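Local structure of extracellular ligand-binding receptor (Rhodopseudomonas palustris, 3SG0) at residues A127-E131 / R132-V136; M146-A149 / I150-I154; P230-A233 / L234-G238; M278-S282 / P283-V287; F307-H310 / L311-M315. The protein probably captures aromatic acids such as benzoylformate in the periplasm and delivers them to an ABC-type transporter. All coordinates share one frame; numbering follows the deposited sequence.

Along the chain the five contacts come in series. None nests in or crosses another, and each joins neighbouring residues of one continuous piece. Contact 1 closes a bend in the loop between strand 116-118 and strand 136-138, at the last strand of the six-stranded sheet. Contact 2 follows on helix 143-156, which leads to strand 161-167 of the four-stranded sheet. Contact 3 ends helix 228-236 of a beta-alpha-beta unit in that second sheet. Contact 4 joins a turn to the start of helix 283-298 and caps it. Contact 5 lies on the next helix, 306-328, with its nearest atoms about 5 Å from contact 4, and reaches the bound benzoylformate.

Contact 1 (A127-E131 / R132-V136); sequences APMDE and RRKWV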
# COMPACT_ATOMS: atom_id res chain seq x y z
N ALA A 127 11.16 -5.99 5.80
CA ALA A 127 12.59 -5.89 5.52
C ALA A 127 13.29 -5.12 6.62
O ALA A 127 12.72 -4.18 7.18
CB ALA A 127 12.82 -5.19 4.19
N PRO A 128 14.53 -5.51 6.96
CA PRO A 128 15.19 -6.73 6.50
C PRO A 128 14.48 -7.96 7.06
O PRO A 128 13.75 -7.88 8.05
CB PRO A 128 16.58 -6.62 7.12
CG PRO A 128 16.37 -5.79 8.34
CD PRO A 128 15.35 -4.78 7.95
N MSE A 129 14.70 -9.10 6.43
CA MSE A 129 14.11 -10.34 6.90
C MSE A 129 14.54 -10.64 8.34
O MSE A 129 15.65 -10.31 8.76
CB MSE A 129 14.52 -11.47 5.96
CG MSE A 129 13.93 -12.84 6.28
SE MSE A 129 11.98 -12.86 6.45
CE MSE A 129 11.55 -11.98 4.78
N ASP A 130 13.64 -11.27 9.09
CA ASP A 130 14.00 -11.82 10.38
C ASP A 130 13.09 -13.02 10.63
O ASP A 130 12.32 -13.41 9.75
CB ASP A 130 13.96 -10.77 11.50
CG ASP A 130 12.58 -10.18 11.72
OD1 ASP A 130 11.58 -10.92 11.61
OD2 ASP A 130 12.50 -8.96 12.01
N GLU A 131 13.19 -13.60 11.83
CA GLU A 131 12.49 -14.83 12.12
C GLU A 131 10.97 -14.67 12.24
O GLU A 131 10.23 -15.65 12.20
CB GLU A 131 13.08 -15.47 13.38
CG GLU A 131 12.59 -14.92 14.71
CD GLU A 131 13.16 -13.58 15.11
OE1 GLU A 131 13.99 -12.98 14.39
OE2 GLU A 131 12.77 -13.13 16.21
N ARG A 132 10.51 -13.43 12.38
CA ARG A 132 9.08 -13.14 12.47
C ARG A 132 8.50 -12.76 11.11
O ARG A 132 7.42 -13.21 10.73
CB ARG A 132 8.83 -12.02 13.48
CG ARG A 132 9.05 -12.46 14.92
CD ARG A 132 9.22 -11.27 15.85
NE ARG A 132 10.44 -10.53 15.54
CZ ARG A 132 10.52 -9.20 15.52
NH1 ARG A 132 9.46 -8.46 15.80
NH2 ARG A 132 11.67 -8.62 15.23
N ARG A 133 9.24 -11.92 10.39
CA ARG A 133 8.85 -11.50 9.06
C ARG A 133 8.85 -12.66 8.07
O ARG A 133 8.31 -12.53 6.97
CB ARG A 133 9.71 -10.31 8.61
CG ARG A 133 9.36 -9.04 9.37
CD ARG A 133 10.48 -8.01 9.34
NE ARG A 133 10.03 -6.72 9.86
CZ ARG A 133 9.87 -6.42 11.15
NH1 ARG A 133 10.18 -7.30 12.10
NH2 ARG A 133 9.39 -5.23 11.48
N LYS A 134 9.40 -13.81 8.46
CA LYS A 134 9.24 -15.03 7.68
C LYS A 134 7.78 -15.35 7.42
O LYS A 134 7.45 -16.05 6.47
CB LYS A 134 9.86 -16.24 8.38
CG LYS A 134 11.31 -16.46 8.11
CD LYS A 134 11.61 -16.80 6.66
CE LYS A 134 13.10 -16.77 6.50
NZ LYS A 134 13.46 -16.94 5.09
N TRP A 135 6.91 -14.88 8.32
CA TRP A 135 5.48 -15.16 8.23
C TRP A 135 4.70 -14.08 7.48
O TRP A 135 3.49 -14.22 7.32
CB TRP A 135 4.89 -15.39 9.63
CG TRP A 135 5.41 -16.65 10.23
CD1 TRP A 135 6.49 -16.79 11.05
CD2 TRP A 135 4.91 -17.97 9.99
NE1 TRP A 135 6.68 -18.11 11.35
CE2 TRP A 135 5.72 -18.86 10.71
CE3 TRP A 135 3.84 -18.48 9.24
CZ2 TRP A 135 5.51 -20.24 10.70
CZ3 TRP A 135 3.63 -19.84 9.23
CH2 TRP A 135 4.46 -20.71 9.96
N VAL A 136 5.37 -13.04 7.00
CA VAL A 136 4.69 -11.87 6.45
C VAL A 136 5.02 -11.68 4.97
O VAL A 136 6.19 -11.79 4.58
CB VAL A 136 5.11 -10.60 7.22
CG1 VAL A 136 4.33 -9.37 6.74
CG2 VAL A 136 4.91 -10.81 8.71
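D130 and R133 stand at a tight bend, with D130 CA and R133 CA 5.3 Å apart. Next a short 3-10 segment runs from R133 to W135. K134 N makes a weak backbone hydrogen bond to D130 O at 3.2 Å. The D130 side chain folds over the bend, since its CG sits between the backbone N and the carbonyl carbon (chi1 62°). D130 OD1 takes two backbone N-H groups. R133 N meets D130 OD1 at 2.8 Å, almost straight at 175°. R132 N meets D130 OD1 at 2.8 Å from the other face of the carboxylate plane. This second bond closes an Asx turn in the loop that leads into edge strand 136-138. D130 OD2 serves the two arginines. R133 NH1 lies 2.9 Å from D130 OD2 in a salt bridge with a weak hydrogen bond, the two planes at right angles. In the R132 conformer described, R132 NH2 is 3.3 Å from D130 OD2, but no N-H points at it, so only charge acts. E131 runs alongside R132 and adds a looser salt bridge, E131 OE2 to R132 NE at 3.6 Å. R132 NH1 pairs with D107, and R133 NH2 bonds to I124 O. On another side of the bend the selenium of M129 rests 3.4 Å from K134 N, and the two side chains cross at about a right angle. K134 NZ bonds to P361 O.

Contact 2 (M146-A149 / I150-I154); sequences MAEA and IGKYI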
# COMPACT_ATOMS: atom_id res chain seq x y z
N MSE A 146 10.09 3.34 -4.02
CA MSE A 146 9.38 4.50 -4.54
C MSE A 146 10.10 5.80 -4.21
O MSE A 146 10.18 6.70 -5.04
CB MSE A 146 7.95 4.53 -4.00
CG MSE A 146 7.13 3.30 -4.41
SE MSE A 146 6.89 3.19 -6.36
CE MSE A 146 6.25 1.38 -6.55
N ALA A 147 10.63 5.89 -2.99
CA ALA A 147 11.35 7.08 -2.56
C ALA A 147 12.60 7.29 -3.41
O ALA A 147 12.93 8.42 -3.78
CB ALA A 147 11.71 6.98 -1.09
N GLU A 148 13.30 6.22 -3.73
CA GLU A 148 14.48 6.34 -4.59
C GLU A 148 14.08 6.84 -5.97
O GLU A 148 14.74 7.71 -6.53
CB GLU A 148 15.23 5.01 -4.69
CG GLU A 148 15.90 4.56 -3.40
CD GLU A 148 17.10 5.41 -3.02
OE1 GLU A 148 17.50 6.29 -3.82
OE2 GLU A 148 17.66 5.20 -1.92
N ALA A 149 13.00 6.30 -6.52
CA ALA A 149 12.56 6.69 -7.85
C ALA A 149 12.09 8.14 -7.93
O ALA A 149 12.43 8.87 -8.86
CB ALA A 149 11.46 5.75 -8.34
N ILE A 150 11.31 8.58 -6.95
CA ILE A 150 10.84 9.96 -6.95
C ILE A 150 11.99 10.93 -6.68
O ILE A 150 12.04 12.01 -7.26
CB ILE A 150 9.62 10.17 -5.99
CG1 ILE A 150 8.91 11.49 -6.31
CG2 ILE A 150 10.04 10.10 -4.53
CD1 ILE A 150 8.30 11.54 -7.70
N GLY A 151 12.92 10.53 -5.82
CA GLY A 151 14.10 11.35 -5.57
C GLY A 151 14.91 11.61 -6.83
O GLY A 151 15.34 12.74 -7.10
N LYS A 152 15.10 10.56 -7.62
CA LYS A 152 15.81 10.68 -8.89
C LYS A 152 15.08 11.62 -9.83
O LYS A 152 15.70 12.44 -10.51
CB LYS A 152 15.99 9.31 -9.53
CG LYS A 152 17.03 8.43 -8.86
CD LYS A 152 17.26 7.17 -9.67
CE LYS A 152 18.43 6.36 -9.14
NZ LYS A 152 18.08 5.64 -7.89
N TYR A 153 13.76 11.49 -9.91
CA TYR A 153 12.98 12.37 -10.77
C TYR A 153 13.12 13.83 -10.33
O TYR A 153 13.36 14.71 -11.14
CB TYR A 153 11.51 11.98 -10.81
CG TYR A 153 10.72 12.92 -11.69
CD1 TYR A 153 10.76 12.80 -13.07
CD2 TYR A 153 9.98 13.96 -11.14
CE1 TYR A 153 10.06 13.66 -13.88
CE2 TYR A 153 9.28 14.83 -11.95
CZ TYR A 153 9.32 14.67 -13.32
OH TYR A 153 8.63 15.53 -14.14
N ILE A 154 12.95 14.08 -9.03
CA ILE A 154 13.06 15.43 -8.51
C ILE A 154 14.42 16.04 -8.88
O ILE A 154 14.50 17.19 -9.33
CB ILE A 154 12.84 15.46 -6.99
CG1 ILE A 154 11.39 15.06 -6.68
CG2 ILE A 154 13.15 16.85 -6.44
CD1 ILE A 154 11.10 14.81 -5.21
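M146 and I150 are joined by the first of four backbone hydrogen bonds between these two pieces of one helix. I150 N meets M146 O at 2.9 Å, nearly head-on to the carbonyl. G151 N meets A147 O at 2.9 Å, with the donor tilted 30° from the carbonyl plane. K152 N to E148 O and Y153 N to A149 O follow, each at 3.1 Å and also tilted. All four run from residue i+4 back to residue i, the alpha-helical pattern. Carbon contacts with the same carbonyls form a second group. I150 CG1 is turned away from the backbone N (chi1 -164°), which leaves CG2 lying 3.4 Å from A147 O. K152 CG passes 3.3 Å from E148 O. The stretch belongs to helix 143-156, which enters the domain built on the four-stranded parallel sheet of this leucine-binding family protein. I150 and Y153 pack on Y244 and on strand 266-269, while A147 lies against Y175 and V178 of helix 170-186. M146 points its selenium end away from I150-I154, and its side chain comes about 8 Å from the bound benzoylformate at the nearest atoms. Charge makes a third, weaker group. In the E148 conformer described, E148 OE1 stays 4.2 Å from K152 NZ, beyond a salt bridge, and the two chains cross at a slant. Any attraction there is likely to be loose, on the more exposed side of the helix.

Contact 3 (P230-A233 / L234-G238); sequences PQKA and LRERG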
# COMPACT_ATOMS: atom_id res chain seq x y z
N PRO A 230 -2.20 19.24 3.34
CA PRO A 230 -0.95 20.00 3.15
C PRO A 230 -0.80 20.59 1.75
O PRO A 230 -0.22 21.66 1.61
CB PRO A 230 0.15 18.97 3.44
CG PRO A 230 -0.53 17.63 3.32
CD PRO A 230 -1.94 17.85 3.77
N GLN A 231 -1.29 19.89 0.73
CA GLN A 231 -1.17 20.41 -0.63
C GLN A 231 -2.04 21.65 -0.83
O GLN A 231 -1.59 22.65 -1.38
CB GLN A 231 -1.47 19.32 -1.66
CG GLN A 231 -1.32 19.81 -3.09
CD GLN A 231 -0.74 18.78 -4.03
OE1 GLN A 231 -0.55 17.61 -3.68
NE2 GLN A 231 -0.43 19.22 -5.25
N LYS A 232 -3.29 21.58 -0.38
CA LYS A 232 -4.16 22.75 -0.44
C LYS A 232 -3.61 23.91 0.39
O LYS A 232 -3.68 25.06 -0.03
CB LYS A 232 -5.58 22.41 0.04
CG LYS A 232 -6.39 21.60 -0.96
CD LYS A 232 -7.84 21.46 -0.52
CE LYS A 232 -8.71 22.58 -1.05
NZ LYS A 232 -8.91 22.46 -2.53
N ALA A 233 -3.06 23.61 1.56
CA ALA A 233 -2.53 24.67 2.41
C ALA A 233 -1.35 25.37 1.75
O ALA A 233 -1.25 26.60 1.79
CB ALA A 233 -2.14 24.11 3.77
N LEU A 234 -0.47 24.60 1.12
CA LEU A 234 0.64 25.19 0.39
C LEU A 234 0.14 26.10 -0.73
O LEU A 234 0.61 27.24 -0.88
CB LEU A 234 1.54 24.10 -0.18
CG LEU A 234 2.49 23.44 0.83
CD1 LEU A 234 2.93 22.08 0.35
CD2 LEU A 234 3.69 24.34 1.09
N ARG A 235 -0.82 25.62 -1.51
CA ARG A 235 -1.32 26.41 -2.63
C ARG A 235 -2.04 27.67 -2.14
O ARG A 235 -1.86 28.75 -2.71
CB ARG A 235 -2.24 25.58 -3.53
CG ARG A 235 -1.54 24.44 -4.27
CD ARG A 235 -0.49 24.96 -5.25
NE ARG A 235 0.05 23.89 -6.08
CZ ARG A 235 1.33 23.77 -6.40
NH1 ARG A 235 2.22 24.65 -5.97
NH2 ARG A 235 1.73 22.75 -7.16
N GLU A 236 -2.84 27.53 -1.09
CA GLU A 236 -3.59 28.66 -0.57
C GLU A 236 -2.66 29.74 -0.01
O GLU A 236 -3.00 30.93 -0.03
CB GLU A 236 -4.60 28.18 0.48
CG GLU A 236 -5.75 27.39 -0.12
CD GLU A 236 -6.58 26.65 0.91
OE1 GLU A 236 -6.28 26.78 2.12
OE2 GLU A 236 -7.52 25.93 0.51
N ARG A 237 -1.50 29.33 0.47
CA ARG A 237 -0.53 30.27 1.04
C ARG A 237 0.52 30.74 0.05
O ARG A 237 1.52 31.35 0.43
CB ARG A 237 0.10 29.69 2.31
CG ARG A 237 -0.93 29.37 3.37
CD ARG A 237 -0.45 29.62 4.79
NE ARG A 237 -1.57 29.62 5.73
CZ ARG A 237 -2.04 30.71 6.33
NH1 ARG A 237 -3.07 30.61 7.17
NH2 ARG A 237 -1.48 31.89 6.12
N GLY A 238 0.28 30.46 -1.23
CA GLY A 238 1.04 31.10 -2.30
C GLY A 238 2.16 30.29 -2.92
O GLY A 238 2.84 30.78 -3.81
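K232 and E236 meet one turn apart, with the flat carboxylate of E236, in the conformer described, laid back over the helix. K232 O sits over one side of that carboxylate, 3.4 Å from E236 CD. E236 OE2 reaches the lysine chain at K232 CE, 3.9 Å away. The glutamate chain is extended beyond CG (chi2 167°), which carries its acid past K232 O toward the lysine CE. The two chains cross obliquely, and E236 OE2 stays 4.8 Å from K232 NZ, too far for a salt bridge. K232 NZ pairs instead with D261. The flat guanidinium of R235 turns to G241 O and F239 O through NH1, and the amide of Q231 bonds to Q245. Beneath these groups run four backbone hydrogen bonds of the helix, each from residue i+4 back to residue i. L234 N bonds to P230 O, R235 N to Q231 O, and E236 N to K232 O at 2.8 Å. The last, R237 N to A233 O at 3.0 Å, is more bent, with 139° at the hydrogen. L234 lays CG and CD1 against P230 O and packs on V218 and I220 of the sheet. The helix then stops in a Schellman motif. G238, with positive phi, is the C-prime residue. G238 N bonds to R235 O at 3.1 Å, and F239 N bonds to L234 O. This end belongs to the beta-alpha-beta unit 217-221, 228-236, 242-244. R235 grips carbonyls beyond the glycine. These N-H bonds tie the helix end to the approach to strand 242-244, and the positive charge would probably also ease the negative end of the helix.

Contact 4 (M278-S282 / P283-V287); sequences MPADS and PFRKV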
# COMPACT_ATOMS: atom_id res chain seq x y z
N MSE A 278 -0.40 2.19 -20.88
CA MSE A 278 0.48 1.11 -21.30
C MSE A 278 -0.12 0.42 -22.52
O MSE A 278 -1.29 0.63 -22.84
CB MSE A 278 0.65 0.11 -20.16
CG MSE A 278 1.31 0.72 -18.93
SE MSE A 278 1.50 -0.54 -17.49
CE MSE A 278 2.24 0.69 -16.17
N PRO A 279 0.67 -0.41 -23.23
CA PRO A 279 0.13 -1.09 -24.41
C PRO A 279 -1.09 -1.94 -24.08
O PRO A 279 -1.16 -2.51 -22.99
CB PRO A 279 1.30 -1.98 -24.86
CG PRO A 279 2.52 -1.28 -24.35
CD PRO A 279 2.11 -0.68 -23.03
N ALA A 280 -2.03 -2.04 -25.02
CA ALA A 280 -3.30 -2.73 -24.77
C ALA A 280 -3.14 -4.18 -24.31
O ALA A 280 -3.94 -4.68 -23.52
CB ALA A 280 -4.19 -2.66 -26.00
N ASP A 281 -2.10 -4.84 -24.79
CA ASP A 281 -1.89 -6.24 -24.42
C ASP A 281 -0.91 -6.43 -23.26
O ASP A 281 -0.46 -7.53 -22.99
CB ASP A 281 -1.49 -7.09 -25.63
CG ASP A 281 -0.22 -6.59 -26.30
OD1 ASP A 281 0.20 -5.45 -26.03
OD2 ASP A 281 0.34 -7.34 -27.13
N SER A 282 -0.60 -5.34 -22.56
CA SER A 282 0.30 -5.45 -21.41
C SER A 282 -0.28 -6.36 -20.34
O SER A 282 -1.47 -6.28 -20.04
CB SER A 282 0.55 -4.08 -20.79
OG SER A 282 1.20 -4.23 -19.53
N PRO A 283 0.57 -7.21 -19.73
CA PRO A 283 0.08 -8.04 -18.63
C PRO A 283 -0.54 -7.20 -17.51
O PRO A 283 -1.45 -7.66 -16.83
CB PRO A 283 1.34 -8.74 -18.13
CG PRO A 283 2.19 -8.85 -19.35
CD PRO A 283 1.95 -7.56 -20.11
N PHE A 284 -0.06 -5.97 -17.32
CA PHE A 284 -0.60 -5.14 -16.25
C PHE A 284 -2.03 -4.72 -16.53
O PHE A 284 -2.83 -4.57 -15.61
CB PHE A 284 0.28 -3.93 -15.97
CG PHE A 284 1.63 -4.28 -15.40
CD1 PHE A 284 1.74 -4.98 -14.21
CD2 PHE A 284 2.79 -3.92 -16.07
CE1 PHE A 284 2.97 -5.31 -13.69
CE2 PHE A 284 4.03 -4.25 -15.55
CZ PHE A 284 4.12 -4.95 -14.35
N ARG A 285 -2.38 -4.54 -17.80
CA ARG A 285 -3.76 -4.20 -18.12
C ARG A 285 -4.68 -5.41 -17.94
O ARG A 285 -5.82 -5.28 -17.51
CB ARG A 285 -3.86 -3.58 -19.51
CG ARG A 285 -3.04 -2.30 -19.59
CD ARG A 285 -3.33 -1.51 -20.83
NE ARG A 285 -4.60 -0.81 -20.71
CZ ARG A 285 -5.04 0.06 -21.61
NH1 ARG A 285 -4.30 0.33 -22.68
NH2 ARG A 285 -6.21 0.66 -21.44
N LYS A 286 -4.15 -6.60 -18.24
CA LYS A 286 -4.92 -7.82 -18.09
C LYS A 286 -5.24 -8.11 -16.62
O LYS A 286 -6.39 -8.42 -16.28
CB LYS A 286 -4.15 -9.00 -18.69
CG LYS A 286 -4.84 -10.35 -18.52
CD LYS A 286 -3.97 -11.47 -19.08
CE LYS A 286 -4.45 -12.84 -18.62
NZ LYS A 286 -5.24 -13.56 -19.66
N VAL A 287 -4.24 -7.99 -15.76
CA VAL A 287 -4.48 -8.29 -14.35
C VAL A 287 -5.35 -7.22 -13.70
O VAL A 287 -6.06 -7.51 -12.73
CB VAL A 287 -3.17 -8.53 -13.56
CG1 VAL A 287 -2.38 -9.67 -14.20
CG2 VAL A 287 -2.32 -7.27 -13.47
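S282 and F284 are brought together by the serine torsion: chi1 of 168° swings OG away from the backbone N and toward the start of the helix. S282 OG then accepts from F284 N at 3.1 Å. R285 is bent at chi3 (76°), which turns its guanidinium back to the loop. There R285 NH1 makes a weak hydrogen bond to M278 O at 3.0 Å. On the way, R285 CD passes 3.2 Å from P279 O. The loop side is a type I beta turn from P279 to S282, closed by S282 N to P279 O at 2.9 Å. S282 is the N-cap of helix 283-298, and P283 is its first residue. S282 O serves the helix too. It accepts from K286 N at 3.2 Å, in the carbonyl plane, and more weakly from R285 N. With an alanine in place of R285, M278 O loses its side-chain donor, and the turn would probably be less tied to the helix. M278 makes a Met-aromatic contact. Its extended chain sets the selenium 3.9 Å from F284 CD2. The selenium is 5.0 Å from the F284 ring centroid and 64° off the ring normal, an oblique approach. M278 and F284 both also touch A271 of helix 271-274. On helix 283-298, one turn beyond K286, lies R290, which binds 3-hydroxypyruvate in another structure of this protein.

Contact 5 (F307-H310 / L311-M315); sequences FGVH and LWDSM. With 173 (benzoyl-formic acid), chain B.
The S314 hydroxyl meets the backbone carbonyl of H310 one turn earlier. S314 has OG beside its own backbone N (chi1 -66°), which points the hydroxyl back at H310 O. S314 OG donates to H310 O at 2.8 Å, nearly in line with the carbonyl. S314 N adds only a weak bond to H310 O, at 3.3 Å. Replacing S314 by alanine removes the hydroxyl bond, and the carbonyl of H310 would probably be held less firmly, with the weak S314 N bond left. On another side of the helix V309 and W312 cross obliquely, with V309 CG2 4.2 Å from W312 CB, and the W312 ring goes on to meet F291. D313 N closes a straight bond to V309 O at 2.8 Å. The D313 carboxylate is buried and takes hydrogen bonds from N353 and N354. F307 and H310 turn to the ligand. F307 offers its ring edge, CE2 to C3 of benzoylformate at 3.7 Å. H310 CE1 comes obliquely to the same C3 at 4.0 Å. T99, A121 and R198 hydrogen-bond the ligand. F307 and H310 thus line the phenyl end of the pocket, in the two-domain binding fold of the leucine-binding protein family.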
# COMPACT_ATOMS: atom_id res chain seq x y z
N PHE A 307 -6.69 0.92 -3.76
CA PHE A 307 -6.48 0.28 -2.47
C PHE A 307 -7.15 -1.07 -2.36
O PHE A 307 -6.65 -1.95 -1.66
CB PHE A 307 -6.76 1.25 -1.33
CG PHE A 307 -5.82 2.40 -1.35
CD1 PHE A 307 -6.20 3.64 -1.86
CD2 PHE A 307 -4.51 2.22 -0.98
CE1 PHE A 307 -5.28 4.67 -1.95
CE2 PHE A 307 -3.59 3.25 -1.07
CZ PHE A 307 -3.97 4.47 -1.56
N GLY A 308 -8.25 -1.27 -3.08
CA GLY A 308 -8.88 -2.58 -3.11
C GLY A 308 -7.98 -3.64 -3.74
O GLY A 308 -8.04 -4.83 -3.39
N VAL A 309 -7.14 -3.21 -4.67
CA VAL A 309 -6.27 -4.15 -5.36
C VAL A 309 -5.19 -4.71 -4.44
O VAL A 309 -4.62 -5.75 -4.73
CB VAL A 309 -5.69 -3.56 -6.68
CG1 VAL A 309 -4.28 -3.00 -6.48
CG2 VAL A 309 -5.69 -4.62 -7.77
N HIS A 310 -4.92 -4.04 -3.33
CA HIS A 310 -3.95 -4.58 -2.38
C HIS A 310 -4.51 -5.82 -1.71
O HIS A 310 -3.76 -6.75 -1.39
CB HIS A 310 -3.51 -3.48 -1.40
CG HIS A 310 -2.89 -2.35 -2.13
ND1 HIS A 310 -2.87 -1.03 -1.72
CD2 HIS A 310 -2.28 -2.38 -3.34
CE1 HIS A 310 -2.26 -0.30 -2.65
NE2 HIS A 310 -1.89 -1.10 -3.63
N LEU A 311 -5.83 -5.87 -1.53
CA LEU A 311 -6.47 -7.09 -1.07
C LEU A 311 -6.49 -8.12 -2.20
O LEU A 311 -6.13 -9.29 -2.01
CB LEU A 311 -7.89 -6.80 -0.56
CG LEU A 311 -8.71 -8.02 -0.14
CD1 LEU A 311 -7.96 -8.90 0.85
CD2 LEU A 311 -10.04 -7.57 0.42
N TRP A 312 -6.90 -7.69 -3.39
CA TRP A 312 -6.99 -8.58 -4.53
C TRP A 312 -5.65 -9.29 -4.82
O TRP A 312 -5.61 -10.52 -4.94
CB TRP A 312 -7.45 -7.80 -5.76
CG TRP A 312 -7.64 -8.64 -6.98
CD1 TRP A 312 -6.74 -8.85 -7.97
CD2 TRP A 312 -8.81 -9.38 -7.34
NE1 TRP A 312 -7.26 -9.68 -8.93
CE2 TRP A 312 -8.54 -10.01 -8.57
CE3 TRP A 312 -10.07 -9.55 -6.75
CZ2 TRP A 312 -9.48 -10.82 -9.22
CZ3 TRP A 312 -10.99 -10.36 -7.40
CH2 TRP A 312 -10.69 -10.98 -8.62
N ASP A 313 -4.58 -8.51 -4.95
CA ASP A 313 -3.27 -9.08 -5.26
C ASP A 313 -2.79 -10.01 -4.14
O ASP A 313 -2.13 -11.01 -4.39
CB ASP A 313 -2.22 -7.98 -5.46
CG ASP A 313 -2.26 -7.30 -6.84
OD1 ASP A 313 -2.97 -7.75 -7.77
OD2 ASP A 313 -1.51 -6.29 -6.97
N SER A 314 -3.09 -9.66 -2.88
CA SER A 314 -2.74 -10.55 -1.78
C SER A 314 -3.41 -11.90 -1.98
O SER A 314 -2.79 -12.96 -1.77
CB SER A 314 -3.16 -9.96 -0.43
OG SER A 314 -2.43 -8.79 -0.11
N MSE A 315 -4.69 -11.88 -2.34
CA MSE A 315 -5.41 -13.12 -2.60
C MSE A 315 -4.93 -13.85 -3.84
O MSE A 315 -5.05 -15.07 -3.91
CB MSE A 315 -6.92 -12.88 -2.63
CG MSE A 315 -7.51 -12.81 -1.23
SE MSE A 315 -7.17 -14.41 -0.10
CE MSE A 315 -7.86 -15.80 -1.26
O1B 173 B . 1.36 2.14 4.76
C1 173 B . 0.66 3.08 5.04
O1A 173 B . 0.58 3.60 6.33
C2 173 B . 0.00 3.89 3.97
O2 173 B . -0.47 4.96 4.22
C1G 173 B . -0.10 3.28 2.61
C2D 173 B . -0.54 1.83 2.48
C2E 173 B . -0.62 1.18 1.11
C3 173 B . -0.23 1.99 -0.12
C1E 173 B . 0.22 3.46 0.04
C1D 173 B . 0.29 4.12 1.40